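Local atomic coordinates of methyltransferase (Streptomyces avermitilis, PDB entry 3GIW), a protein that is probably an S-adenosyl-L-methionine-dependent methyltransferase with a Rossmann-like fold, able to bind S-adenosyl-L-homocysteine, although its substrate is not known. Residues Ala203-Pro207 with Asp264-Tyr270. Numbering follows the deposited sequence. Where two conformers were deposited one is given.
Sequences AEFAP and DEDIAMY
Y270 gives its phenol hydrogen to E204: in the modelled conformer of the glutamate, OH lies 2.6 Å from OE2, a short bond. E204 OE2 sits at the edge of the tyrosine ring, near its plane, while the hydroxyl meets the carboxylate from above, about 40° out of the carboxylate plane. Ring and carboxylate are steeply inclined to each other. The same OE2 also accepts from the backbone N of H229, whose ring packs edge-to-face with Y270, so in this conformer two donors grip one oxygen.

F205 lies between this bond and the short 3-10 segment 264-266. With CG anti to its carbonyl carbon (chi1 -60°), its ring reaches Y270 by the CE2 corner, 3.8 Å from Y270 CZ. The two ring planes stand 71° apart, an oblique pairing in which Y270 CE1 comes in at the edge of the phenylalanine. At the other end, F205 CB rests 3.6 Å from D264 O, a carbonyl that accepts from Q248 NE2. F205 also touches Q248, at the end of strand 240-248.

Beyond it the two chains draw close. E265 CA directs a C-H at F205 O (3.5 Å). The methyl carbon CB of A206 sits 3.5 Å from E265 O, just before helix 207-219 starts. The contact thus joins the loop after strand 195-201 to the lead-in of its antiparallel neighbour 269-275, at one end of the Rossmann-like sheet.

A phenylalanine in place of Y270 would probably leave E204 OE2 with the H229 amide but without its phenol donor, and the E204 carboxylate freer to turn. Two donors on one carboxylate oxygen are likely to stabilise E204 as the anion and would tie this loop to the start of the strand, at least in this conformer.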
ATOM      1  N   ALA A 203      -7.873  -8.141 -12.129  1.00 12.37           N
ATOM      2  CA  ALA A 203      -9.186  -8.181 -12.798  1.00 13.60           C
ATOM      3  C   ALA A 203      -9.854  -9.546 -12.821  1.00 13.73           C
ATOM      4  O   ALA A 203     -10.931  -9.691 -13.410  1.00 14.03           O
ATOM      5  CB  ALA A 203      -9.091  -7.655 -14.228  1.00 14.23           C
ATOM      6  N   GLU A 204      -9.242 -10.552 -12.211  0.50 12.53           N
ATOM      7  CA  GLU A 204      -9.719 -11.918 -12.408  0.50 13.14           C
ATOM      8  C   GLU A 204     -11.146 -12.151 -11.916  0.50 12.19           C
ATOM      9  O   GLU A 204     -11.868 -12.962 -12.497  0.50 12.50           O
ATOM     10  CB  GLU A 204      -8.763 -12.922 -11.763  0.50 14.73           C
ATOM     11  CG  GLU A 204      -7.344 -12.908 -12.339  0.50 15.73           C
ATOM     12  CD  GLU A 204      -6.589 -14.172 -12.013  0.50 16.40           C
ATOM     13  OE1 GLU A 204      -6.711 -15.191 -12.745  0.50 15.74           O
ATOM     14  OE2 GLU A 204      -5.859 -14.137 -11.009  0.50 18.57           O
ATOM     15  N   PHE A 205     -11.546 -11.460 -10.849  1.00 12.39           N
ATOM     16  CA  PHE A 205     -12.832 -11.719 -10.168  1.00 11.65           C
ATOM     17  C   PHE A 205     -14.003 -10.902 -10.699  1.00 12.96           C
ATOM     18  O   PHE A 205     -15.138 -11.233 -10.423  1.00 13.52           O
ATOM     19  CB  PHE A 205     -12.642 -11.510  -8.661  1.00 13.11           C
ATOM     20  CG  PHE A 205     -11.598 -12.422  -8.083  1.00 13.77           C
ATOM     21  CD1 PHE A 205     -11.907 -13.730  -7.772  1.00 14.43           C
ATOM     22  CD2 PHE A 205     -10.281 -12.009  -7.922  1.00 15.68           C
ATOM     23  CE1 PHE A 205     -10.921 -14.581  -7.253  1.00 15.71           C
ATOM     24  CE2 PHE A 205      -9.329 -12.860  -7.437  1.00 15.57           C
ATOM     25  CZ  PHE A 205      -9.654 -14.133  -7.080  1.00 15.75           C
ATOM     26  N   ALA A 206     -13.736  -9.873 -11.476  1.00 13.18           N
ATOM     27  CA  ALA A 206     -14.801  -9.074 -12.118  1.00 11.72           C
ATOM     28  C   ALA A 206     -14.275  -8.427 -13.393  1.00 12.71           C
ATOM     29  O   ALA A 206     -14.078  -7.221 -13.439  1.00 12.27           O
ATOM     30  CB  ALA A 206     -15.392  -8.045 -11.138  1.00 14.20           C
ATOM     31  N   PRO A 207     -13.979  -9.250 -14.408  1.00 12.46           N
ATOM     32  CA  PRO A 207     -13.235  -8.736 -15.554  1.00 12.99           C
ATOM     33  C   PRO A 207     -13.840  -7.525 -16.222  1.00 12.51           C
ATOM     34  O   PRO A 207     -13.124  -6.570 -16.526  1.00 12.49           O
ATOM     35  CB  PRO A 207     -13.158  -9.948 -16.501  1.00 12.80           C
ATOM     36  CG  PRO A 207     -13.280 -11.138 -15.627  1.00 14.58           C
ATOM     37  CD  PRO A 207     -14.155 -10.714 -14.485  1.00 13.78           C
ATOM     38  N   ASP A 264     -16.899 -12.314  -3.844  1.00 13.92           N
ATOM     39  CA  ASP A 264     -15.554 -12.314  -4.418  1.00 12.55           C
ATOM     40  C   ASP A 264     -15.410 -11.256  -5.505  1.00 11.81           C
ATOM     41  O   ASP A 264     -14.355 -10.651  -5.616  1.00 11.57           O
ATOM     42  CB  ASP A 264     -15.138 -13.695  -4.926  1.00 14.96           C
ATOM     43  CG  ASP A 264     -14.979 -14.736  -3.820  1.00 17.12           C
ATOM     44  OD1 ASP A 264     -15.111 -14.442  -2.615  1.00 18.91           O
ATOM     45  OD2 ASP A 264     -14.673 -15.858  -4.258  1.00 20.65           O
ATOM     46  N   GLU A 265     -16.470 -11.011  -6.288  1.00 11.96           N
ATOM     47  CA  GLU A 265     -16.401 -10.064  -7.371  1.00 11.98           C
ATOM     48  C   GLU A 265     -16.257  -8.619  -6.879  1.00 10.96           C
ATOM     49  O   GLU A 265     -15.904  -7.751  -7.653  1.00 11.47           O
ATOM     50  CB  GLU A 265     -17.613 -10.137  -8.288  1.00 11.38           C
ATOM     51  CG  GLU A 265     -18.971  -9.839  -7.645  1.00 12.08           C
ATOM     52  CD  GLU A 265     -20.013  -9.630  -8.715  1.00 13.75           C
ATOM     53  OE1 GLU A 265     -20.016  -8.497  -9.301  1.00 15.08           O
ATOM     54  OE2 GLU A 265     -20.778 -10.586  -9.025  1.00 16.22           O
ATOM     55  N   ASP A 266     -16.530  -8.386  -5.587  1.00 10.90           N
ATOM     56  CA  ASP A 266     -16.454  -7.032  -4.994  1.00 11.19           C
ATOM     57  C   ASP A 266     -15.044  -6.630  -4.534  1.00 11.12           C
ATOM     58  O   ASP A 266     -14.873  -5.538  -4.005  1.00 11.50           O
ATOM     59  CB  ASP A 266     -17.441  -6.895  -3.810  1.00 11.66           C
ATOM     60  CG  ASP A 266     -18.874  -7.138  -4.205  1.00 13.38           C
ATOM     61  OD1 ASP A 266     -19.247  -6.853  -5.352  1.00 12.36           O
ATOM     62  OD2 ASP A 266     -19.635  -7.650  -3.326  1.00 15.62           O
ATOM     63  N   ILE A 267     -14.057  -7.506  -4.714  1.00 10.95           N
ATOM     64  CA  ILE A 267     -12.699  -7.319  -4.182  1.00 10.89           C
ATOM     65  C   ILE A 267     -11.722  -7.564  -5.348  1.00 10.60           C
ATOM     66  O   ILE A 267     -11.718  -8.657  -5.920  1.00 11.72           O
ATOM     67  CB  ILE A 267     -12.428  -8.304  -2.981  1.00 12.10           C
ATOM     68  CG1 ILE A 267     -13.391  -8.044  -1.825  1.00 11.08           C
ATOM     69  CG2 ILE A 267     -10.939  -8.239  -2.535  1.00 11.44           C
ATOM     70  CD1 ILE A 267     -13.242  -6.666  -1.174  1.00 12.59           C
ATOM     71  N   ALA A 268     -10.885  -6.589  -5.656  1.00 11.40           N
ATOM     72  CA  ALA A 268      -9.954  -6.686  -6.790  1.00 10.61           C
ATOM     73  C   ALA A 268      -8.502  -6.523  -6.329  1.00 11.25           C
ATOM     74  O   ALA A 268      -7.665  -6.018  -7.101  1.00 12.76           O
ATOM     75  CB  ALA A 268     -10.309  -5.653  -7.917  1.00 11.25           C
HETATM   76  N   MSE A 269      -8.193  -6.903  -5.081  1.00 12.00           N
HETATM   77  CA  MSE A 269      -6.827  -6.918  -4.559  1.00 11.78           C
HETATM   78  C   MSE A 269      -6.495  -8.279  -4.033  1.00 11.07           C
HETATM   79  O   MSE A 269      -7.248  -8.821  -3.229  1.00 12.07           O
HETATM   80  CB  MSE A 269      -6.602  -6.009  -3.341  1.00 15.99           C
HETATM   81  CG  MSE A 269      -6.589  -4.606  -3.526  1.00 17.07           C
HETATM   82 SE   MSE A 269      -5.207  -3.881  -4.650  0.75 16.41          SE
HETATM   83  CE  MSE A 269      -5.665  -2.115  -4.113  1.00 20.76           C
ATOM     84  N   TYR A 270      -5.349  -8.802  -4.436  1.00 11.05           N
ATOM     85  CA  TYR A 270      -4.659  -9.857  -3.698  1.00 11.22           C
ATOM     86  C   TYR A 270      -3.850  -9.234  -2.575  1.00 11.88           C
ATOM     87  O   TYR A 270      -3.306  -8.134  -2.732  1.00 13.76           O
ATOM     88  CB  TYR A 270      -3.702 -10.630  -4.601  1.00 13.39           C
ATOM     89  CG  TYR A 270      -4.363 -11.518  -5.617  1.00 13.80           C
ATOM     90  CD1 TYR A 270      -5.159 -12.587  -5.240  1.00 15.15           C
ATOM     91  CD2 TYR A 270      -4.148 -11.320  -6.976  1.00 14.85           C
ATOM     92  CE1 TYR A 270      -5.732 -13.419  -6.173  1.00 15.15           C
ATOM     93  CE2 TYR A 270      -4.741 -12.160  -7.931  1.00 14.98           C
ATOM     94  CZ  TYR A 270      -5.538 -13.196  -7.517  1.00 14.28           C
ATOM     95  OH  TYR A 270      -6.152 -14.076  -8.409  1.00 16.62           O
TER